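Local coordinates for phosphotriesterase family protein (Listeria monocytogenes serotype 4b str. H7858, PDB 3PNZ) that probably hydrolyses phosphorylated sugar lactones as a zinc-dependent lactonase of the amidohydrolase superfamily, at residues 60-66 with 86-92; 190-194 with 213-219; 234-240 with 266-272; 248-252 with 295-299. All coordinates share one frame; numbering follows the deposited sequence.

Contact 1 of 4, residues 60-66 with 86-92; sequences GKTIVDA and GIQIVGT
Thr62 and Gln88 meet at a slant across neighbouring parallel strands. Gln88 CB packs on Thr62 OG1 and Lys61 O. Gln88 CG, placed beside its backbone N (chi1 -62°), passes Lys61 O at 3.9 Å. Beyond it the chain is extended. The amide carbon comes near Thr62 OG1, and Gln88 NE2 then donates to Thr62 OG1 at 2.9 Å. The hydroxyl oxygen sits in the amide plane. Thr62 OG1 is also bonded to Leu16 O, and Gln88 NE2 to Gln15 O, so the pair is tied to the chain before strand 19-23. Four backbone bonds join the strands, from Gln88 N to Lys61 O (2.9 Å) up to Asp65 N to Val90 O (2.9 Å). On the other face, Ile63 CG1 touches Ile87 CG2 at 4.0 Å and Ile63 CB touches Ile89 CD1. Helices 45-57 and 75-85 cover this face. At the C-terminal end Thr92 OG1 donates to Asp65 O at 2.7 Å, coming from above the carbonyl plane. A water bridges Asp65 O and Thr92 N. Strand 62-65, helix 75-85 and strand 88-92 form a beta-alpha-beta unit of the TIM barrel.

Contact 2 of 4, residues 190-194 with 213-219; sequences AGTMA and IGHMDRN
Ala190 lies over one face of the Arg218 guanidinium, its CA 3.9 Å above the centre of the plane and its CB 3.8 Å from Arg218 NH2. The two segments are loops at the C-terminal ends of strands 184-186 and 211-213 of the TIM barrel, where the amidohydrolase fold places its metal ligands. Arg218 also makes a cation-pi contact with Tyr245. The flat amide of Asn219 holds Gly191 O at its edge: Asn219 ND2 donates to Gly191 O at 3.2 Å, with the acceptor in the amide plane. The donor stands well out of the Gly191 carbonyl plane. Gly191 O is also hydrogen-bonded to Tyr224 OH.

His215 is one of the metal ligands and binds zinc through NE2, together with His187. Its ND1 is bonded to Asp238 OD1, and the zinc and Asp238 together hold the ring. Gly191 has positive phi, and its CA sits close against His215 O, at 3.4 Å. His215 O also accepts a bond from Arg218 N, so the 3-10 turn that follows the ligand is pressed against the glycine. Deeper in, the Met216 chain is bent at chi2 (-73°) and chi3, which brings its methyl to Gly191 and Ala194. Met216 CE touches Gly191 O at 3.8 Å and reaches Ala194 CB at 4.1 Å. Ile213 CD1 meets the same Ala194 methyl at 4.2 Å.

Contact 3 of 4, residues 234-240 with 266-272; sequences FMSFDGI and QILVSGD. With ZN (zinc ion), chain I.
Asp238 and Asp272 meet beside the zinc site, where Asp238 O lies 3.2 Å from Asp272 CB. Asp272 OD1 binds the zinc ion at 2.5 Å. His22, His24 and the carboxylated lysine at position 154 are further ligands of this metal. With CG anti to the backbone N (chi1 -170°), the carboxylate of Asp272 extends to the ion. Asp238 is in the second shell of the other zinc, through its ligand His215. Asp238 OD2 accepts from Ser236 OG at 2.8 Å. Ser270 OG is tied to Glu23 and to the backbone N of His22, so it joins the sheet to another ligand strand. Behind this layer the parallel strands are stitched by straight bonds, among them Phe237 N to Leu268 O (2.8 Å) and Ser270 N to Phe237 O (3.0 Å). On the outer face Ile240 CG1 packs on Val269 CG1 at 3.6 Å, and the two branches lie nearly perpendicular. Phe237 CD2 touches Ile267 CG2 at 4.2 Å. The bonds give the two aspartates different roles. Asp272 is a direct metal ligand, while Asp238, held by Ser236, orients a ligand of the second zinc.

Contact 4 of 4, residues 248-252 with 295-299; sequences ESARI and WVPRF
The short helical segments 248-252 and 295-299 cross at -65° with their axes 12.1 Å apart, so long side chains fill the gap. Both belong to the helical layer around the strands of the TIM barrel: helix 248-260 is the crossover between strands 234-237 and 267-269, and helix 289-305 comes later in the chain. Ile252 is the main apolar side chain between them. Its CG1 packs on Trp295 CZ2 at 4.0 Å, its CG2 on Phe299 CD1 at 4.0 Å, and its CD1 on Arg298 NE at 3.4 Å. Ile252 and Trp295 run antiparallel alongside one another. Phe299 CB lies over one face of the indole, displaced from the ring centre, and Glu248 CG meets the indole edge in plane. Helix 310-325 covers Trp295 and Phe299 as well.

Arg298 runs across to the start of helix 248-260. Glu248 CB and CG lie over one face of its guanidinium, while NH1 packs on Ser249 CA. Its charge is paired with Glu302, not with Glu248, whose own partner is Arg251. Arg251 grips the carboxylate side-on. Its NE donates to Glu248 OE1, and Arg251 NH2 donates to Glu248 OE2 at 2.9 Å. Both nitrogens come from above the carboxylate plane. Glu248 OE2 also accepts from Ala241 N, so it has two partners. The Glu248 chain is bent at chi2, and its carboxylate plane stands 86° from the indole plane. Trp295 NE1 gives a weak bond to Glu248 OE1, at 3.0 Å and 133°.

Contacts 1, 2 and 3 are buried, their centres about 9 to 12 Å from the chain centre. Contact 4 lies in the outer helical layer, about 20 Å out, yet most of its touching residues are buried too. Contacts 1 and 3 are parallel strand pairs of the barrel wall. Each belongs to a beta-alpha-beta unit and relies on regular backbone bonds. Contact 2 lies at the loop ends of the barrel, with one direct hydrogen bond between its segments. It touches contact 3 through His215 and Asp238, so metal-site chemistry runs through both. Contact 4 shares helix 248-260 with the unit of contact 3. Apolar packing and one weak Trp295–Glu248 bond join its segments; its salt bridges run within one helix.

Contact 1 of 4, residues 60-66 with 86-92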
loop_
_atom_site.group_PDB
_atom_site.type_symbol
_atom_site.label_atom_id
_atom_site.label_comp_id
_atom_site.label_asym_id
_atom_site.label_seq_id
_atom_site.Cartn_x
_atom_site.Cartn_y
_atom_site.Cartn_z
ATOM N N GLY A 60 -3.057 13.647 -11.402
ATOM C CA GLY A 60 -3.246 12.696 -10.323
ATOM C C GLY A 60 -4.174 13.281 -9.272
ATOM O O GLY A 60 -4.193 14.500 -9.068
ATOM N N LYS A 61 -4.940 12.421 -8.601
ATOM C CA LYS A 61 -5.914 12.882 -7.610
ATOM C C LYS A 61 -5.689 12.310 -6.213
ATOM O O LYS A 61 -5.888 13.002 -5.210
ATOM C CB LYS A 61 -7.336 12.562 -8.082
ATOM C CG LYS A 61 -7.749 13.311 -9.337
ATOM C CD LYS A 61 -7.619 14.816 -9.121
ATOM C CE LYS A 61 -8.257 15.618 -10.251
ATOM N NZ LYS A 61 -7.607 15.381 -11.569
ATOM N N THR A 62 -5.267 11.049 -6.147
ATOM C CA THR A 62 -5.157 10.347 -4.880
ATOM C C THR A 62 -3.900 9.487 -4.802
ATOM O O THR A 62 -3.521 8.849 -5.776
ATOM C CB THR A 62 -6.370 9.424 -4.670
ATOM O OG1 THR A 62 -7.569 10.214 -4.677
ATOM C CG2 THR A 62 -6.262 8.654 -3.348
ATOM N N ILE A 63 -3.278 9.482 -3.633
ATOM C CA ILE A 63 -2.206 8.542 -3.331
ATOM C C ILE A 63 -2.567 7.714 -2.114
ATOM O O ILE A 63 -2.929 8.253 -1.062
ATOM C CB ILE A 63 -0.865 9.263 -3.073
ATOM C CG1 ILE A 63 -0.393 9.978 -4.339
ATOM C CG2 ILE A 63 0.191 8.270 -2.565
ATOM C CD1 ILE A 63 0.810 10.874 -4.103
ATOM N N VAL A 64 -2.487 6.396 -2.262
ATOM C CA VAL A 64 -2.637 5.499 -1.130
ATOM C C VAL A 64 -1.267 5.341 -0.482
ATOM O O VAL A 64 -0.343 4.788 -1.082
ATOM C CB VAL A 64 -3.195 4.121 -1.548
ATOM C CG1 VAL A 64 -3.350 3.223 -0.330
ATOM C CG2 VAL A 64 -4.541 4.292 -2.247
ATOM N N ASP A 65 -1.143 5.852 0.736
ATOM C CA ASP A 65 0.115 5.851 1.471
ATOM C C ASP A 65 0.174 4.615 2.347
ATOM O O ASP A 65 -0.549 4.508 3.329
ATOM C CB ASP A 65 0.194 7.108 2.333
ATOM C CG ASP A 65 1.489 7.206 3.116
ATOM O OD1 ASP A 65 2.198 6.182 3.261
ATOM O OD2 ASP A 65 1.798 8.315 3.593
ATOM N N ALA A 66 1.048 3.676 1.993
ATOM C CA ALA A 66 1.051 2.371 2.632
ATOM C C ALA A 66 1.935 2.307 3.880
ATOM O O ALA A 66 2.174 1.228 4.418
ATOM C CB ALA A 66 1.472 1.297 1.620
ATOM N N GLY A 86 -3.430 19.506 -2.599
ATOM C CA GLY A 86 -4.775 19.115 -2.977
ATOM C C GLY A 86 -4.922 17.624 -3.255
ATOM O O GLY A 86 -6.020 17.152 -3.568
ATOM N N ILE A 87 -3.825 16.876 -3.152
ATOM C CA ILE A 87 -3.874 15.431 -3.388
ATOM C C ILE A 87 -4.510 14.731 -2.199
ATOM O O ILE A 87 -4.131 14.960 -1.053
ATOM C CB ILE A 87 -2.460 14.846 -3.639
ATOM C CG1 ILE A 87 -1.854 15.457 -4.903
ATOM C CG2 ILE A 87 -2.505 13.312 -3.732
ATOM C CD1 ILE A 87 -2.669 15.210 -6.149
ATOM N N GLN A 88 -5.489 13.880 -2.479
ATOM C CA GLN A 88 -6.150 13.101 -1.437
ATOM C C GLN A 88 -5.243 11.967 -0.987
ATOM O O GLN A 88 -4.615 11.305 -1.818
ATOM C CB GLN A 88 -7.481 12.565 -1.964
ATOM C CG GLN A 88 -8.434 13.703 -2.337
ATOM C CD GLN A 88 -9.654 13.268 -3.127
ATOM O OE1 GLN A 88 -10.729 13.861 -2.993
ATOM N NE2 GLN A 88 -9.498 12.254 -3.966
ATOM N N ILE A 89 -5.151 11.758 0.322
ATOM C CA ILE A 89 -4.316 10.674 0.850
ATOM C C ILE A 89 -5.171 9.655 1.595
ATOM O O ILE A 89 -5.956 10.009 2.485
ATOM C CB ILE A 89 -3.229 11.203 1.824
ATOM C CG1 ILE A 89 -2.351 12.265 1.157
ATOM C CG2 ILE A 89 -2.364 10.057 2.362
ATOM C CD1 ILE A 89 -1.508 11.726 0.003
ATOM N N VAL A 90 -5.027 8.386 1.231
ATOM C CA VAL A 90 -5.595 7.308 2.028
ATOM C C VAL A 90 -4.467 6.735 2.877
ATOM O O VAL A 90 -3.502 6.192 2.339
ATOM C CB VAL A 90 -6.177 6.191 1.141
ATOM C CG1 VAL A 90 -6.651 5.025 1.991
ATOM C CG2 VAL A 90 -7.320 6.736 0.277
ATOM N N GLY A 91 -4.575 6.866 4.194
ATOM C CA GLY A 91 -3.553 6.364 5.100
ATOM C C GLY A 91 -3.755 4.899 5.431
ATOM O O GLY A 91 -4.815 4.334 5.161
ATOM N N THR A 92 -2.737 4.276 6.019
ATOM C CA THR A 92 -2.783 2.850 6.272
ATOM C C THR A 92 -2.540 2.511 7.737
ATOM O O THR A 92 -1.532 2.918 8.318
ATOM C CB THR A 92 -1.735 2.145 5.409
ATOM O OG1 THR A 92 -2.047 2.373 4.031
ATOM C CG2 THR A 92 -1.705 0.648 5.706
HETATM O O HOH W 1 -7.199 15.403 -5.470
HETATM O O HOH W 2 -0.068 5.640 6.016
#

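Contact 2 of 4, residues 190-194 with 213-219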
loop_
_atom_site.group_PDB
_atom_site.type_symbol
_atom_site.label_atom_id
_atom_site.label_comp_id
_atom_site.label_asym_id
_atom_site.label_seq_id
_atom_site.Cartn_x
_atom_site.Cartn_y
_atom_site.Cartn_z
ATOM N N ALA A 190 8.766 -10.359 -1.774
ATOM C CA ALA A 190 9.101 -10.906 -3.092
ATOM C C ALA A 190 7.904 -11.613 -3.715
ATOM O O ALA A 190 8.057 -12.562 -4.478
ATOM C CB ALA A 190 10.312 -11.857 -2.998
ATOM N N GLY A 191 6.700 -11.160 -3.384
ATOM C CA GLY A 191 5.519 -11.736 -4.004
ATOM C C GLY A 191 5.180 -13.150 -3.567
ATOM O O GLY A 191 4.426 -13.850 -4.250
ATOM N N THR A 192 5.724 -13.578 -2.430
ATOM C CA THR A 192 5.445 -14.916 -1.917
ATOM C C THR A 192 4.333 -14.955 -0.860
ATOM O O THR A 192 4.016 -13.949 -0.222
ATOM C CB THR A 192 6.709 -15.557 -1.308
ATOM O OG1 THR A 192 7.082 -14.840 -0.124
ATOM C CG2 THR A 192 7.865 -15.523 -2.309
ATOM N N MET A 193 3.746 -16.139 -0.709
ATOM C CA MET A 193 2.839 -16.481 0.386
ATOM C C MET A 193 1.413 -15.958 0.217
ATOM O O MET A 193 0.621 -16.022 1.155
ATOM C CB MET A 193 3.406 -16.053 1.742
ATOM C CG MET A 193 4.802 -16.626 2.034
ATOM S SD MET A 193 4.917 -18.433 1.804
ATOM C CE MET A 193 4.041 -19.012 3.245
ATOM N N ALA A 194 1.067 -15.478 -0.974
ATOM C CA ALA A 194 -0.297 -14.969 -1.164
ATOM C C ALA A 194 -1.361 -16.020 -0.854
ATOM O O ALA A 194 -2.363 -15.722 -0.202
ATOM C CB ALA A 194 -0.488 -14.412 -2.567
ATOM N N ILE A 213 -3.448 -7.363 -2.679
ATOM C CA ILE A 213 -2.194 -8.016 -2.334
ATOM C C ILE A 213 -1.038 -7.262 -2.981
ATOM O O ILE A 213 -0.946 -7.159 -4.207
ATOM C CB ILE A 213 -2.216 -9.481 -2.770
ATOM C CG1 ILE A 213 -3.401 -10.200 -2.120
ATOM C CG2 ILE A 213 -0.867 -10.176 -2.447
ATOM C CD1 ILE A 213 -3.576 -11.613 -2.590
ATOM N N GLY A 214 -0.165 -6.720 -2.140
ATOM C CA GLY A 214 0.961 -5.932 -2.612
ATOM C C GLY A 214 2.081 -6.779 -3.201
ATOM O O GLY A 214 2.230 -7.958 -2.863
ATOM N N HIS A 215 2.840 -6.162 -4.109
ATOM C CA HIS A 215 4.080 -6.719 -4.660
ATOM C C HIS A 215 3.904 -7.976 -5.520
ATOM O O HIS A 215 4.803 -8.801 -5.612
ATOM C CB HIS A 215 5.120 -6.931 -3.543
ATOM C CG HIS A 215 5.193 -5.783 -2.589
ATOM N ND1 HIS A 215 5.200 -4.470 -3.011
ATOM C CD2 HIS A 215 5.209 -5.742 -1.236
ATOM C CE1 HIS A 215 5.235 -3.670 -1.960
ATOM N NE2 HIS A 215 5.247 -4.417 -0.871
ATOM N N MET A 216 2.752 -8.109 -6.178
ATOM C CA MET A 216 2.552 -9.249 -7.068
ATOM C C MET A 216 3.512 -9.236 -8.268
ATOM O O MET A 216 3.799 -10.278 -8.862
ATOM C CB MET A 216 1.087 -9.314 -7.526
ATOM C CG MET A 216 0.131 -9.769 -6.433
ATOM S SD MET A 216 0.251 -11.530 -6.052
ATOM C CE MET A 216 1.518 -11.534 -4.777
ATOM N N ASP A 217 4.033 -8.059 -8.593
ATOM C CA ASP A 217 5.008 -7.909 -9.671
ATOM C C ASP A 217 6.367 -8.520 -9.329
ATOM O O ASP A 217 7.243 -8.587 -10.191
ATOM C CB ASP A 217 5.237 -6.431 -9.938
ATOM C CG ASP A 217 5.639 -5.700 -8.684
ATOM O OD1 ASP A 217 4.751 -5.476 -7.848
ATOM O OD2 ASP A 217 6.847 -5.419 -8.488
ATOM N N ARG A 218 6.559 -8.946 -8.081
ATOM C CA ARG A 218 7.847 -9.528 -7.689
ATOM C C ARG A 218 7.932 -11.021 -8.010
ATOM O O ARG A 218 9.015 -11.608 -7.974
ATOM C CB ARG A 218 8.139 -9.300 -6.201
ATOM C CG ARG A 218 8.393 -7.839 -5.809
ATOM C CD ARG A 218 9.760 -7.323 -6.300
ATOM N NE ARG A 218 10.855 -8.173 -5.836
ATOM C CZ ARG A 218 11.409 -8.093 -4.628
ATOM N NH1 ARG A 218 10.981 -7.187 -3.757
ATOM N NH2 ARG A 218 12.394 -8.921 -4.287
ATOM N N ASN A 219 6.790 -11.631 -8.316
ATOM C CA ASN A 219 6.730 -13.073 -8.569
ATOM C C ASN A 219 5.908 -13.262 -9.844
ATOM O O ASN A 219 4.697 -13.500 -9.795
ATOM C CB ASN A 219 6.094 -13.753 -7.354
ATOM C CG ASN A 219 6.166 -15.260 -7.396
ATOM O OD1 ASN A 219 6.621 -15.860 -8.374
ATOM N ND2 ASN A 219 5.713 -15.890 -6.311
#

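Contact 3 of 4, residues 234-240 with 266-272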
loop_
_atom_site.group_PDB
_atom_site.type_symbol
_atom_site.label_atom_id
_atom_site.label_comp_id
_atom_site.label_asym_id
_atom_site.label_seq_id
_atom_site.Cartn_x
_atom_site.Cartn_y
_atom_site.Cartn_z
ATOM N N PHE A 234 -7.716 -8.156 -5.166
ATOM C CA PHE A 234 -7.024 -7.183 -5.984
ATOM C C PHE A 234 -5.540 -7.522 -5.972
ATOM O O PHE A 234 -5.019 -8.024 -4.975
ATOM C CB PHE A 234 -7.264 -5.764 -5.471
ATOM C CG PHE A 234 -8.657 -5.252 -5.758
ATOM C CD1 PHE A 234 -8.921 -4.541 -6.917
ATOM C CD2 PHE A 234 -9.697 -5.505 -4.874
ATOM C CE1 PHE A 234 -10.209 -4.066 -7.182
ATOM C CE2 PHE A 234 -10.982 -5.043 -5.129
ATOM C CZ PHE A 234 -11.233 -4.322 -6.284
ATOM N N MET A 235 -4.876 -7.242 -7.085
ATOM C CA MET A 235 -3.464 -7.594 -7.242
ATOM C C MET A 235 -2.696 -6.358 -7.620
ATOM O O MET A 235 -2.949 -5.746 -8.663
ATOM C CB MET A 235 -3.310 -8.689 -8.287
ATOM C CG MET A 235 -4.029 -9.961 -7.849
ATOM S SD MET A 235 -4.002 -11.225 -9.102
ATOM C CE MET A 235 -2.244 -11.650 -9.051
ATOM N N SER A 236 -1.774 -5.972 -6.745
ATOM C CA SER A 236 -1.055 -4.725 -6.889
ATOM C C SER A 236 0.283 -4.952 -7.591
ATOM O O SER A 236 1.151 -5.678 -7.090
ATOM C CB SER A 236 -0.841 -4.074 -5.517
ATOM O OG SER A 236 -0.168 -2.833 -5.649
ATOM N N PHE A 237 0.427 -4.344 -8.763
ATOM C CA PHE A 237 1.706 -4.303 -9.466
ATOM C C PHE A 237 2.342 -2.967 -9.114
ATOM O O PHE A 237 2.051 -1.941 -9.734
ATOM C CB PHE A 237 1.496 -4.467 -10.977
ATOM C CG PHE A 237 1.098 -5.857 -11.375
ATOM C CD1 PHE A 237 1.996 -6.701 -12.024
ATOM C CD2 PHE A 237 -0.169 -6.341 -11.074
ATOM C CE1 PHE A 237 1.633 -7.992 -12.370
ATOM C CE2 PHE A 237 -0.545 -7.638 -11.413
ATOM C CZ PHE A 237 0.357 -8.467 -12.064
ATOM N N ASP A 238 3.193 -2.972 -8.091
ATOM C CA ASP A 238 3.645 -1.709 -7.509
ATOM C C ASP A 238 5.150 -1.523 -7.584
ATOM O O ASP A 238 5.717 -0.684 -6.885
ATOM C CB ASP A 238 3.133 -1.570 -6.069
ATOM C CG ASP A 238 3.325 -2.829 -5.268
ATOM O OD1 ASP A 238 4.449 -3.367 -5.297
ATOM O OD2 ASP A 238 2.363 -3.291 -4.615
ATOM N N GLY A 239 5.787 -2.302 -8.449
ATOM C CA GLY A 239 7.211 -2.159 -8.697
ATOM C C GLY A 239 7.525 -1.569 -10.064
ATOM O O GLY A 239 8.590 -1.843 -10.630
ATOM N N ILE A 240 6.612 -0.755 -10.599
ATOM C CA ILE A 240 6.836 -0.106 -11.883
ATOM C C ILE A 240 8.166 0.631 -11.862
ATOM O O ILE A 240 8.492 1.314 -10.883
ATOM C CB ILE A 240 5.717 0.903 -12.227
ATOM C CG1 ILE A 240 4.353 0.208 -12.282
ATOM C CG2 ILE A 240 6.024 1.629 -13.545
ATOM C CD1 ILE A 240 4.304 -1.012 -13.192
ATOM N N GLN A 266 -9.265 -6.380 -11.467
ATOM C CA GLN A 266 -8.601 -6.633 -10.190
ATOM C C GLN A 266 -7.188 -6.063 -10.119
ATOM O O GLN A 266 -6.527 -6.171 -9.081
ATOM C CB GLN A 266 -8.581 -8.134 -9.884
ATOM C CG GLN A 266 -9.949 -8.668 -9.481
ATOM C CD GLN A 266 -10.062 -10.174 -9.626
ATOM O OE1 GLN A 266 -10.857 -10.670 -10.425
ATOM N NE2 GLN A 266 -9.269 -10.911 -8.850
ATOM N N ILE A 267 -6.736 -5.456 -11.212
ATOM C CA ILE A 267 -5.358 -4.949 -11.296
ATOM C C ILE A 267 -5.196 -3.526 -10.744
ATOM O O ILE A 267 -5.943 -2.608 -11.103
ATOM C CB ILE A 267 -4.831 -5.042 -12.737
ATOM C CG1 ILE A 267 -4.796 -6.514 -13.163
ATOM C CG2 ILE A 267 -3.442 -4.383 -12.850
ATOM C CD1 ILE A 267 -4.613 -6.726 -14.631
ATOM N N LEU A 268 -4.227 -3.353 -9.849
ATOM C CA LEU A 268 -3.863 -2.033 -9.336
ATOM C C LEU A 268 -2.406 -1.781 -9.677
ATOM O O LEU A 268 -1.639 -2.730 -9.839
ATOM C CB LEU A 268 -4.031 -1.975 -7.820
ATOM C CG LEU A 268 -5.420 -2.265 -7.254
ATOM C CD1 LEU A 268 -5.357 -2.341 -5.730
ATOM C CD2 LEU A 268 -6.399 -1.199 -7.734
ATOM N N VAL A 269 -2.025 -0.508 -9.775
ATOM C CA VAL A 269 -0.677 -0.136 -10.208
ATOM C C VAL A 269 -0.107 0.993 -9.356
ATOM O O VAL A 269 -0.809 1.941 -8.995
ATOM C CB VAL A 269 -0.655 0.299 -11.703
ATOM C CG1 VAL A 269 0.748 0.751 -12.117
ATOM C CG2 VAL A 269 -1.144 -0.839 -12.602
ATOM N N SER A 270 1.171 0.881 -9.011
ATOM C CA SER A 270 1.852 1.940 -8.278
ATOM C C SER A 270 3.366 1.746 -8.390
ATOM O O SER A 270 3.824 0.848 -9.097
ATOM C CB SER A 270 1.408 1.950 -6.815
ATOM O OG SER A 270 1.191 3.282 -6.365
ATOM N N GLY A 271 4.130 2.584 -7.696
ATOM C CA GLY A 271 5.580 2.560 -7.797
ATOM C C GLY A 271 6.296 2.238 -6.504
ATOM O O GLY A 271 7.523 2.085 -6.487
ATOM N N ASP A 272 5.539 2.144 -5.412
ATOM C CA ASP A 272 6.115 1.841 -4.109
ATOM C C ASP A 272 7.394 2.640 -3.911
ATOM O O ASP A 272 8.469 2.080 -3.671
ATOM C CB ASP A 272 6.379 0.342 -3.969
ATOM C CG ASP A 272 6.756 -0.044 -2.564
ATOM O OD1 ASP A 272 6.507 0.758 -1.639
ATOM O OD2 ASP A 272 7.312 -1.149 -2.378
HETATM ZN ZN ZN I . 5.527 -0.078 0.471
HETATM O O HOH W 3 8.011 -2.438 -4.926
#

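Contact 4 of 4, residues 248-252 with 295-299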
loop_
_atom_site.group_PDB
_atom_site.type_symbol
_atom_site.label_atom_id
_atom_site.label_comp_id
_atom_site.label_asym_id
_atom_site.label_seq_id
_atom_site.Cartn_x
_atom_site.Cartn_y
_atom_site.Cartn_z
ATOM N N GLU A 248 10.547 -3.598 -17.586
ATOM C CA GLU A 248 9.160 -3.162 -17.613
ATOM C C GLU A 248 8.299 -4.076 -18.472
ATOM O O GLU A 248 7.142 -4.341 -18.143
ATOM C CB GLU A 248 9.056 -1.721 -18.116
ATOM C CG GLU A 248 7.773 -1.063 -17.665
ATOM C CD GLU A 248 7.619 -1.135 -16.159
ATOM O OE1 GLU A 248 6.602 -1.691 -15.690
ATOM O OE2 GLU A 248 8.529 -0.653 -15.449
ATOM N N SER A 249 8.855 -4.539 -19.587
ATOM C CA SER A 249 8.155 -5.471 -20.458
ATOM C C SER A 249 7.623 -6.696 -19.720
ATOM O O SER A 249 6.565 -7.221 -20.067
ATOM C CB SER A 249 9.075 -5.924 -21.595
ATOM O OG SER A 249 10.339 -6.316 -21.078
ATOM N N ALA A 250 8.362 -7.169 -18.720
ATOM C CA ALA A 250 7.947 -8.357 -17.976
ATOM C C ALA A 250 6.740 -8.064 -17.088
ATOM O O ALA A 250 5.815 -8.878 -16.997
ATOM C CB ALA A 250 9.101 -8.912 -17.147
ATOM N N ARG A 251 6.748 -6.908 -16.432
ATOM C CA ARG A 251 5.581 -6.512 -15.641
ATOM C C ARG A 251 4.365 -6.346 -16.552
ATOM O O ARG A 251 3.268 -6.839 -16.254
ATOM C CB ARG A 251 5.858 -5.233 -14.839
ATOM C CG ARG A 251 6.720 -5.460 -13.586
ATOM C CD ARG A 251 7.016 -4.159 -12.841
ATOM N NE ARG A 251 7.992 -3.354 -13.572
ATOM C CZ ARG A 251 9.308 -3.474 -13.427
ATOM N NH1 ARG A 251 9.810 -4.353 -12.561
ATOM N NH2 ARG A 251 10.123 -2.712 -14.143
ATOM N N ILE A 252 4.566 -5.680 -17.682
ATOM C CA ILE A 252 3.459 -5.406 -18.586
ATOM C C ILE A 252 2.891 -6.710 -19.159
ATOM O O ILE A 252 1.669 -6.875 -19.263
ATOM C CB ILE A 252 3.879 -4.406 -19.689
ATOM C CG1 ILE A 252 4.010 -3.006 -19.081
ATOM C CG2 ILE A 252 2.890 -4.424 -20.852
ATOM C CD1 ILE A 252 4.604 -1.964 -20.015
ATOM N N TRP A 295 5.034 5.879 -17.941
ATOM C CA TRP A 295 4.565 4.495 -18.017
ATOM C C TRP A 295 3.222 4.375 -18.724
ATOM O O TRP A 295 3.019 3.490 -19.553
ATOM C CB TRP A 295 4.497 3.851 -16.631
ATOM C CG TRP A 295 4.216 2.367 -16.663
ATOM C CD1 TRP A 295 5.143 1.358 -16.767
ATOM C CD2 TRP A 295 2.935 1.724 -16.567
ATOM N NE1 TRP A 295 4.513 0.134 -16.749
ATOM C CE2 TRP A 295 3.161 0.330 -16.624
ATOM C CE3 TRP A 295 1.620 2.188 -16.432
ATOM C CZ2 TRP A 295 2.125 -0.598 -16.558
ATOM C CZ3 TRP A 295 0.587 1.257 -16.367
ATOM C CH2 TRP A 295 0.846 -0.118 -16.424
ATOM N N VAL A 296 2.303 5.275 -18.395
ATOM C CA VAL A 296 0.966 5.230 -18.978
ATOM C C VAL A 296 0.992 5.280 -20.517
ATOM O O VAL A 296 0.413 4.419 -21.171
ATOM C CB VAL A 296 0.049 6.316 -18.362
ATOM C CG1 VAL A 296 -1.177 6.548 -19.238
ATOM C CG2 VAL A 296 -0.358 5.906 -16.955
ATOM N N PRO A 297 1.673 6.277 -21.101
ATOM C CA PRO A 297 1.714 6.318 -22.567
ATOM C C PRO A 297 2.347 5.068 -23.172
ATOM O O PRO A 297 1.900 4.594 -24.213
ATOM C CB PRO A 297 2.564 7.559 -22.862
ATOM C CG PRO A 297 2.419 8.415 -21.657
ATOM C CD PRO A 297 2.301 7.464 -20.494
ATOM N N ARG A 298 3.373 4.525 -22.528
ATOM C CA ARG A 298 3.991 3.312 -23.056
ATOM C C ARG A 298 3.047 2.128 -22.948
ATOM O O ARG A 298 2.900 1.352 -23.896
ATOM C CB ARG A 298 5.303 2.993 -22.348
ATOM C CG ARG A 298 5.921 1.713 -22.897
ATOM C CD ARG A 298 6.598 0.920 -21.832
ATOM N NE ARG A 298 6.688 -0.491 -22.197
ATOM C CZ ARG A 298 7.793 -1.216 -22.089
ATOM N NH1 ARG A 298 7.780 -2.501 -22.429
ATOM N NH2 ARG A 298 8.909 -0.647 -21.650
ATOM N N PHE A 299 2.402 1.979 -21.792
ATOM C CA PHE A 299 1.468 0.876 -21.619
ATOM C C PHE A 299 0.332 0.933 -22.634
ATOM O O PHE A 299 -0.034 -0.080 -23.232
ATOM C CB PHE A 299 0.881 0.826 -20.207
ATOM C CG PHE A 299 -0.145 -0.254 -20.047
ATOM C CD1 PHE A 299 0.247 -1.559 -19.787
ATOM C CD2 PHE A 299 -1.493 0.015 -20.231
ATOM C CE1 PHE A 299 -0.698 -2.572 -19.671
ATOM C CE2 PHE A 299 -2.434 -0.994 -20.120
ATOM C CZ PHE A 299 -2.035 -2.284 -19.841
#